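PDB 4K2M: NTD biosynthesis operon protein NtdA from Bacillus subtilis subsp. subtilis, which catalyses the reversible pyridoxal phosphate-dependent transamination of 3-dehydro-glucose 6-phosphate with glutamate, giving kanosamine 6-phosphate on the route to the antibiotic kanosamine. Local coordinates for residues 133-138 / 192-197; 186-191 / 215-220. All coordinates share one frame; numbering follows the deposited sequence.

Contact 1 (133-138 / 192-197)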
ATOM      1  N   ILE A 133      -8.609  -9.673   1.492  1.00 13.32           N
ATOM      2  CA  ILE A 133      -7.893 -10.916   1.268  1.00 13.86           C
ATOM      3  C   ILE A 133      -8.431 -12.046   2.149  1.00 13.39           C
ATOM      4  O   ILE A 133      -8.613 -13.181   1.679  1.00 14.60           O
ATOM      5  CB  ILE A 133      -6.388 -10.704   1.494  1.00 14.01           C
ATOM      6  CG1 ILE A 133      -5.831  -9.861   0.343  1.00 19.70           C
ATOM      7  CG2 ILE A 133      -5.658 -12.025   1.526  1.00 14.61           C
ATOM      8  CD1 ILE A 133      -4.484  -9.208   0.686  1.00 23.08           C
ATOM      9  N   GLY A 134      -8.711 -11.747   3.414  1.00 15.48           N
ATOM     10  CA  GLY A 134      -9.214 -12.775   4.314  1.00 13.26           C
ATOM     11  C   GLY A 134     -10.532 -13.360   3.821  1.00 12.62           C
ATOM     12  O   GLY A 134     -10.738 -14.573   3.842  1.00 14.07           O
ATOM     13  N   LEU A 135     -11.437 -12.496   3.370  1.00 12.31           N
ATOM     14  CA  LEU A 135     -12.712 -12.964   2.816  1.00 16.17           C
ATOM     15  C   LEU A 135     -12.493 -13.884   1.621  1.00 15.52           C
ATOM     16  O   LEU A 135     -13.078 -14.969   1.525  1.00 16.17           O
ATOM     17  CB  LEU A 135     -13.597 -11.775   2.420  1.00 13.70           C
ATOM     18  CG  LEU A 135     -14.239 -11.007   3.580  1.00 15.01           C
ATOM     19  CD1 LEU A 135     -14.813  -9.668   3.115  1.00 17.71           C
ATOM     20  CD2 LEU A 135     -15.329 -11.848   4.202  1.00 17.00           C
ATOM     21  N   LEU A 136     -11.648 -13.451   0.695  1.00 12.65           N
ATOM     22  CA  LEU A 136     -11.380 -14.266  -0.481  1.00 12.51           C
ATOM     23  C   LEU A 136     -10.690 -15.582  -0.123  1.00 17.06           C
ATOM     24  O   LEU A 136     -11.031 -16.637  -0.676  1.00 16.84           O
ATOM     25  CB  LEU A 136     -10.549 -13.469  -1.498  1.00 14.39           C
ATOM     26  CG  LEU A 136     -11.266 -12.266  -2.100  1.00 16.52           C
ATOM     27  CD1 LEU A 136     -10.294 -11.370  -2.856  1.00 21.76           C
ATOM     28  CD2 LEU A 136     -12.393 -12.708  -3.053  1.00 15.54           C
ATOM     29  N   ALA A 137      -9.717 -15.530   0.782  1.00 14.42           N
ATOM     30  CA  ALA A 137      -9.009 -16.735   1.214  1.00 12.97           C
ATOM     31  C   ALA A 137      -9.954 -17.730   1.873  1.00 22.73           C
ATOM     32  O   ALA A 137      -9.773 -18.938   1.747  1.00 19.41           O
ATOM     33  CB  ALA A 137      -7.830 -16.391   2.155  1.00 14.41           C
ATOM     34  N   LEU A 138     -10.956 -17.212   2.576  1.00 16.00           N
ATOM     35  CA  LEU A 138     -11.971 -18.042   3.224  1.00 15.14           C
ATOM     36  C   LEU A 138     -12.983 -18.597   2.222  1.00 17.54           C
ATOM     37  O   LEU A 138     -13.882 -19.344   2.592  1.00 19.87           O
ATOM     38  CB  LEU A 138     -12.710 -17.233   4.289  1.00 19.16           C
ATOM     39  CG  LEU A 138     -12.029 -17.076   5.648  1.00 18.46           C
ATOM     40  CD1 LEU A 138     -12.725 -15.981   6.467  1.00 19.90           C
ATOM     41  CD2 LEU A 138     -12.077 -18.398   6.410  1.00 19.76           C
ATOM     42  N   THR A 192     -25.932 -16.690   3.368  1.00 13.27           N
ATOM     43  CA  THR A 192     -24.992 -16.207   4.390  1.00 14.34           C
ATOM     44  C   THR A 192     -23.801 -17.156   4.478  1.00 18.24           C
ATOM     45  O   THR A 192     -23.967 -18.363   4.629  1.00 17.94           O
ATOM     46  CB  THR A 192     -25.628 -16.139   5.788  1.00 15.65           C
ATOM     47  OG1 THR A 192     -26.886 -15.464   5.709  1.00 17.18           O
ATOM     48  CG2 THR A 192     -24.683 -15.387   6.779  1.00 15.47           C
ATOM     49  N   LYS A 193     -22.595 -16.612   4.392  1.00 15.24           N
ATOM     50  CA  LYS A 193     -21.398 -17.430   4.506  1.00 17.18           C
ATOM     51  C   LYS A 193     -20.488 -16.921   5.613  1.00 15.83           C
ATOM     52  O   LYS A 193     -19.692 -17.685   6.159  1.00 13.77           O
ATOM     53  CB  LYS A 193     -20.652 -17.476   3.164  1.00 16.71           C
ATOM     54  CG  LYS A 193     -21.409 -18.200   2.042  1.00 31.11           C
ATOM     55  CD  LYS A 193     -21.806 -19.608   2.475  1.00 32.65           C
ATOM     56  CE  LYS A 193     -22.500 -20.384   1.352  1.00 46.05           C
ATOM     57  NZ  LYS A 193     -23.631 -19.616   0.773  1.00 48.91           N
ATOM     58  N   PHE A 194     -20.623 -15.639   5.962  1.00 16.23           N
ATOM     59  CA  PHE A 194     -19.693 -15.000   6.905  1.00 12.57           C
ATOM     60  C   PHE A 194     -20.377 -14.143   7.952  1.00 13.49           C
ATOM     61  O   PHE A 194     -21.413 -13.541   7.680  1.00 13.06           O
ATOM     62  CB  PHE A 194     -18.748 -14.063   6.144  1.00 12.11           C
ATOM     63  CG  PHE A 194     -17.916 -14.760   5.118  1.00 15.67           C
ATOM     64  CD1 PHE A 194     -16.707 -15.334   5.473  1.00 22.30           C
ATOM     65  CD2 PHE A 194     -18.341 -14.845   3.804  1.00 17.18           C
ATOM     66  CE1 PHE A 194     -15.937 -15.992   4.524  1.00 24.09           C
ATOM     67  CE2 PHE A 194     -17.571 -15.498   2.850  1.00 21.19           C
ATOM     68  CZ  PHE A 194     -16.369 -16.068   3.210  1.00 27.26           C
ATOM     69  N   ILE A 195     -19.769 -14.064   9.131  1.00 13.26           N
ATOM     70  CA  ILE A 195     -20.071 -13.008  10.089  1.00 11.38           C
ATOM     71  C   ILE A 195     -18.803 -12.172  10.238  1.00 14.10           C
ATOM     72  O   ILE A 195     -17.719 -12.727  10.426  1.00 12.64           O
ATOM     73  CB  ILE A 195     -20.425 -13.557  11.472  1.00 11.63           C
ATOM     74  CG1 ILE A 195     -21.539 -14.604  11.373  1.00 14.01           C
ATOM     75  CG2 ILE A 195     -20.892 -12.430  12.359  1.00 13.46           C
ATOM     76  CD1 ILE A 195     -21.932 -15.194  12.748  1.00 14.50           C
ATOM     77  N   LEU A 196     -18.944 -10.849  10.172  1.00 11.82           N
ATOM     78  CA  LEU A 196     -17.792  -9.927  10.241  1.00  9.58           C
ATOM     79  C   LEU A 196     -18.034  -8.942  11.377  1.00 12.65           C
ATOM     80  O   LEU A 196     -18.462  -7.810  11.156  1.00 12.46           O
ATOM     81  CB  LEU A 196     -17.648  -9.186   8.902  1.00 10.85           C
ATOM     82  CG  LEU A 196     -16.298  -8.620   8.455  1.00 22.57           C
ATOM     83  CD1 LEU A 196     -16.467  -7.822   7.161  1.00 14.60           C
ATOM     84  CD2 LEU A 196     -15.639  -7.778   9.517  1.00 21.56           C
ATOM     85  N   PRO A 197     -17.767  -9.370  12.612  1.00 12.52           N
ATOM     86  CA  PRO A 197     -17.883  -8.457  13.751  1.00 13.40           C
ATOM     87  C   PRO A 197     -16.763  -7.434  13.720  1.00 12.83           C
ATOM     88  O   PRO A 197     -15.652  -7.730  13.263  1.00 12.89           O
ATOM     89  CB  PRO A 197     -17.704  -9.378  14.969  1.00 15.23           C
ATOM     90  CG  PRO A 197     -16.926 -10.557  14.453  1.00 18.21           C
ATOM     91  CD  PRO A 197     -17.318 -10.723  13.010  1.00 13.19           C
TER

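Contact 2 (186-191 / 215-220)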
ATOM      1  N   GLU A 186     -31.406 -13.898  13.118  1.00 17.34           N
ATOM      2  CA  GLU A 186     -32.525 -13.378  12.315  1.00 19.49           C
ATOM      3  C   GLU A 186     -32.127 -13.047  10.852  1.00 23.16           C
ATOM      4  O   GLU A 186     -32.927 -13.212   9.932  1.00 20.05           O
ATOM      5  CB  GLU A 186     -33.105 -12.135  13.029  1.00 21.37           C
ATOM      6  CG  GLU A 186     -33.963 -11.216  12.175  1.00 43.26           C
ATOM      7  CD  GLU A 186     -34.571 -10.057  12.967  1.00 57.91           C
ATOM      8  OE1 GLU A 186     -33.862  -9.459  13.810  1.00 31.80           O
ATOM      9  OE2 GLU A 186     -35.764  -9.741  12.740  1.00 37.52           O
ATOM     10  N   ALA A 187     -30.888 -12.600  10.635  1.00 16.23           N
ATOM     11  CA  ALA A 187     -30.452 -12.165   9.306  1.00 16.13           C
ATOM     12  C   ALA A 187     -29.896 -13.286   8.430  1.00 15.74           C
ATOM     13  O   ALA A 187     -29.577 -13.072   7.260  1.00 18.25           O
ATOM     14  CB  ALA A 187     -29.420 -11.042   9.431  1.00 13.51           C
ATOM     15  N   ILE A 188     -29.753 -14.478   8.995  1.00 14.09           N
ATOM     16  CA  ILE A 188     -29.122 -15.573   8.255  1.00 12.48           C
ATOM     17  C   ILE A 188     -30.070 -16.092   7.166  1.00 15.62           C
ATOM     18  O   ILE A 188     -31.269 -16.229   7.406  1.00 18.52           O
ATOM     19  CB  ILE A 188     -28.687 -16.702   9.223  1.00 13.62           C
ATOM     20  CG1 ILE A 188     -27.596 -16.199  10.168  1.00 13.59           C
ATOM     21  CG2 ILE A 188     -28.178 -17.926   8.454  1.00 18.68           C
ATOM     22  CD1 ILE A 188     -27.227 -17.176  11.264  1.00 15.64           C
ATOM     23  N   THR A 189     -29.530 -16.320   5.964  1.00 14.68           N
ATOM     24  CA  THR A 189     -30.289 -16.824   4.816  1.00 17.83           C
ATOM     25  C   THR A 189     -29.453 -17.945   4.222  1.00 17.09           C
ATOM     26  O   THR A 189     -28.330 -18.183   4.683  1.00 17.12           O
ATOM     27  CB  THR A 189     -30.506 -15.724   3.749  1.00 17.02           C
ATOM     28  OG1 THR A 189     -29.279 -15.484   3.048  1.00 20.32           O
ATOM     29  CG2 THR A 189     -31.008 -14.432   4.380  1.00 18.28           C
ATOM     30  N   PRO A 190     -29.969 -18.638   3.192  1.00 16.50           N
ATOM     31  CA  PRO A 190     -29.086 -19.642   2.584  1.00 16.11           C
ATOM     32  C   PRO A 190     -27.852 -19.048   1.913  1.00 17.77           C
ATOM     33  O   PRO A 190     -26.922 -19.804   1.616  1.00 18.61           O
ATOM     34  CB  PRO A 190     -29.978 -20.284   1.515  1.00 22.02           C
ATOM     35  CG  PRO A 190     -31.365 -20.125   2.061  1.00 24.78           C
ATOM     36  CD  PRO A 190     -31.358 -18.761   2.705  1.00 22.76           C
ATOM     37  N   TYR A 191     -27.834 -17.736   1.671  1.00 16.37           N
ATOM     38  CA  TYR A 191     -26.653 -17.119   1.066  1.00 17.92           C
ATOM     39  C   TYR A 191     -25.603 -16.657   2.079  1.00 15.76           C
ATOM     40  O   TYR A 191     -24.491 -16.283   1.683  1.00 18.23           O
ATOM     41  CB  TYR A 191     -27.047 -15.969   0.141  1.00 16.38           C
ATOM     42  CG  TYR A 191     -27.542 -16.462  -1.194  1.00 27.51           C
ATOM     43  CD1 TYR A 191     -26.942 -16.049  -2.371  1.00 32.76           C
ATOM     44  CD2 TYR A 191     -28.578 -17.380  -1.270  1.00 39.17           C
ATOM     45  CE1 TYR A 191     -27.382 -16.520  -3.595  1.00 67.37           C
ATOM     46  CE2 TYR A 191     -29.024 -17.858  -2.483  1.00 48.24           C
ATOM     47  CZ  TYR A 191     -28.426 -17.425  -3.641  1.00 54.62           C
ATOM     48  OH  TYR A 191     -28.879 -17.904  -4.848  1.00 69.90           O
ATOM     49  N   ASN A 215     -21.054 -21.571  14.453  1.00 15.54           N
ATOM     50  CA  ASN A 215     -20.949 -23.031  14.428  1.00 18.54           C
ATOM     51  C   ASN A 215     -22.277 -23.681  14.080  1.00 16.86           C
ATOM     52  O   ASN A 215     -22.325 -24.636  13.304  1.00 19.71           O
ATOM     53  CB  ASN A 215     -20.452 -23.571  15.765  1.00 15.82           C
ATOM     54  CG  ASN A 215     -18.976 -23.324  15.978  1.00 19.59           C
ATOM     55  OD1 ASN A 215     -18.266 -22.936  15.046  1.00 21.38           O
ATOM     56  ND2 ASN A 215     -18.502 -23.564  17.195  1.00 17.60           N
ATOM     57  N   ARG A 216     -23.355 -23.145  14.643  1.00 17.09           N
ATOM     58  CA  ARG A 216     -24.694 -23.688  14.386  1.00 17.73           C
ATOM     59  C   ARG A 216     -25.043 -23.613  12.904  1.00 24.65           C
ATOM     60  O   ARG A 216     -25.632 -24.540  12.349  1.00 21.54           O
ATOM     61  CB  ARG A 216     -25.746 -22.961  15.239  1.00 18.38           C
ATOM     62  CG  ARG A 216     -27.141 -23.604  15.240  1.00 24.35           C
ATOM     63  CD  ARG A 216     -27.160 -24.875  16.100  1.00 25.27           C
ATOM     64  NE  ARG A 216     -28.505 -25.441  16.229  1.00 25.68           N
ATOM     65  CZ  ARG A 216     -29.300 -25.248  17.277  1.00 30.10           C
ATOM     66  NH1 ARG A 216     -28.888 -24.508  18.303  1.00 23.70           N
ATOM     67  NH2 ARG A 216     -30.506 -25.807  17.300  1.00 33.12           N
ATOM     68  N   TYR A 217     -24.641 -22.526  12.249  1.00 14.93           N
ATOM     69  CA  TYR A 217     -25.024 -22.298  10.858  1.00 14.53           C
ATOM     70  C   TYR A 217     -23.907 -22.523   9.849  1.00 14.45           C
ATOM     71  O   TYR A 217     -24.087 -22.250   8.657  1.00 18.74           O
ATOM     72  CB  TYR A 217     -25.609 -20.893  10.706  1.00 18.57           C
ATOM     73  CG  TYR A 217     -26.978 -20.773  11.332  1.00 20.16           C
ATOM     74  CD1 TYR A 217     -28.120 -21.081  10.598  1.00 21.65           C
ATOM     75  CD2 TYR A 217     -27.129 -20.381  12.658  1.00 17.16           C
ATOM     76  CE1 TYR A 217     -29.382 -20.985  11.166  1.00 18.79           C
ATOM     77  CE2 TYR A 217     -28.390 -20.282  13.242  1.00 20.96           C
ATOM     78  CZ  TYR A 217     -29.510 -20.589  12.473  1.00 19.95           C
ATOM     79  OH  TYR A 217     -30.770 -20.501  13.014  1.00 19.51           O
ATOM     80  N   LYS A 218     -22.777 -23.044  10.331  1.00 14.22           N
ATOM     81  CA  LYS A 218     -21.628 -23.355   9.486  1.00 13.80           C
ATOM     82  C   LYS A 218     -21.160 -22.110   8.750  1.00 14.61           C
ATOM     83  O   LYS A 218     -20.900 -22.151   7.544  1.00 17.59           O
ATOM     84  CB  LYS A 218     -21.953 -24.489   8.498  1.00 21.28           C
ATOM     85  CG  LYS A 218     -22.020 -25.868   9.167  1.00 27.99           C
ATOM     86  CD  LYS A 218     -20.621 -26.393   9.436  1.00 45.12           C
ATOM     87  CE  LYS A 218     -20.618 -27.511  10.466  1.00 55.15           C
ATOM     88  NZ  LYS A 218     -19.215 -27.847  10.868  1.00 48.87           N
ATOM     89  N   LEU A 219     -21.078 -21.000   9.483  1.00 16.41           N
ATOM     90  CA  LEU A 219     -20.549 -19.753   8.923  1.00 14.46           C
ATOM     91  C   LEU A 219     -19.088 -19.584   9.340  1.00 15.84           C
ATOM     92  O   LEU A 219     -18.648 -20.129  10.352  1.00 16.92           O
ATOM     93  CB  LEU A 219     -21.367 -18.555   9.420  1.00 15.80           C
ATOM     94  CG  LEU A 219     -22.886 -18.711   9.263  1.00 15.83           C
ATOM     95  CD1 LEU A 219     -23.637 -17.510   9.850  1.00 14.47           C
ATOM     96  CD2 LEU A 219     -23.238 -18.863   7.811  1.00 14.21           C
ATOM     97  N   LYS A 220     -18.334 -18.837   8.540  1.00 14.18           N
ATOM     98  CA  LYS A 220     -16.972 -18.456   8.895  1.00 14.08           C
ATOM     99  C   LYS A 220     -17.006 -17.096   9.576  1.00 16.66           C
ATOM    100  O   LYS A 220     -17.858 -16.258   9.269  1.00 14.13           O
ATOM    101  CB  LYS A 220     -16.129 -18.359   7.624  1.00 17.97           C
ATOM    102  CG  LYS A 220     -16.004 -19.686   6.893  1.00 27.19           C
ATOM    103  CD  LYS A 220     -15.198 -20.666   7.724  1.00 27.79           C
ATOM    104  CE  LYS A 220     -15.135 -22.027   7.046  1.00 52.22           C
ATOM    105  NZ  LYS A 220     -14.820 -21.868   5.599  1.00 47.17           N
TER

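Contact 1 (133-138 / 192-197)
Phe194, on strand 192-195 of the mixed sheet, packs against Leu135 in the last turn of helix 127-137 and Leu138 just beyond it, in a buried contact of apolar side chains without hydrogen bonds. The aromatic ring is the centrepiece, and the two leucines meet it in different ways. Leu135 sends CD2 over one face, nearly above the middle of the ring: this methyl carbon lies 4.0 Å from the Phe194 centroid and only 13° off the ring normal, a CH-pi contact. Leu138, the first residue after the helix, works at the rim instead. Its CB sits in the ring plane, 3.5 Å from Phe194 CE1, and its CD1 comes within 3.8 Å of the same CE1 carbon. The far end of the ring also comes near the helix backbone, with Phe194 CZ 3.9 Å from Leu135 O. Phe194 gets there with CG beside its backbone N (chi1 -60°), the ring projecting from the strand toward the helix. Its neighbour Ile195 packs on Ile210 and Ala214 of helix 207-217, so the two successive residues serve the two helical layers of the three-layer alpha/beta/alpha aminotransferase domain. Leu135 also touches Val160 of helix 154-163, which joins the same hydrophobic layer. Helix 127-137 begins with Gly127 and Thr128, assigned to pyridoxal phosphate binding, and the Leu135 side chain is about 11 Å from a bound external aldimine. With no hydrogen bond or charge crossing between the segments, dispersion and close fit hold these three side chains together, Leu135 CD2 on the ring face and Leu138 CB at its edge.

Contact 2 (186-191 / 215-220)
The Schellman motif that ends helix 207-217, with Lys218 at its positive-phi position, sets Tyr217 and Leu219 on either side of that residue in sequence, and both meet Ile188 from the loop running up to strand 192-195. The delta methyl of Ile188 does most of the touching. It rides over one face of the Tyr217 ring, displaced from the middle toward the rim, with CD1 3.7 Å from the ring centroid and 3.5 Å from Tyr217 CD2. The line from the centroid to CD1 leans 21° from the ring normal, a CH-pi contact. At Tyr217 CD1 the branch methyl of Ile188, CG2, adds a second contact at 3.8 Å. Ile188 and Leu219 meet tip to tip, their CD1 atoms 3.9 Å apart. The isoleucine reaches both partners because CG1 stands beside the backbone N and the chain then runs on extended (chi2 173°). Lys218 makes the turn out of the helix, and the chain passes into strand 220-224. That strand lies parallel and adjacent to 192-195, which makes helix 207-217 the connection of a beta-alpha-beta crossover; Leu219 leans on Thr192 and Ile195 of the first strand. Ile188 also touches Ile147 of strand 145-148. The phenol of Tyr217 extends past the apolar patch, and its OH is hydrogen-bonded to Glu185. Just after Ile188 the loop is shaped by an ST turn, in which Thr189 OG1 accepts from Tyr191 N at 3.0 Å with an N-H...O angle of 144°; the same OG1 is hydrogen-bonded to Glu145 OE1.

In the fold
Along the chain the segments come in the order 133-138, 186-191, 192-197, 215-220, so those of the two contacts alternate; the contact centres lie 12 Å apart. Both centre on strand 192-195: it forms one side of contact 1, while contact 2 joins the loop leading into it to the end of helix 207-217, which follows it. Neighbouring strands stitch the two together through backbone pairing, with Ile195 N 2.9 Å from Lys220 O and Lys193 O 3.0 Å from Lys220 N. Contact 1 packs helix 127-137, which begins with the cofactor-binding Gly127 and Thr128, on the sheet, whereas contact 2 lies away from the annotated sites.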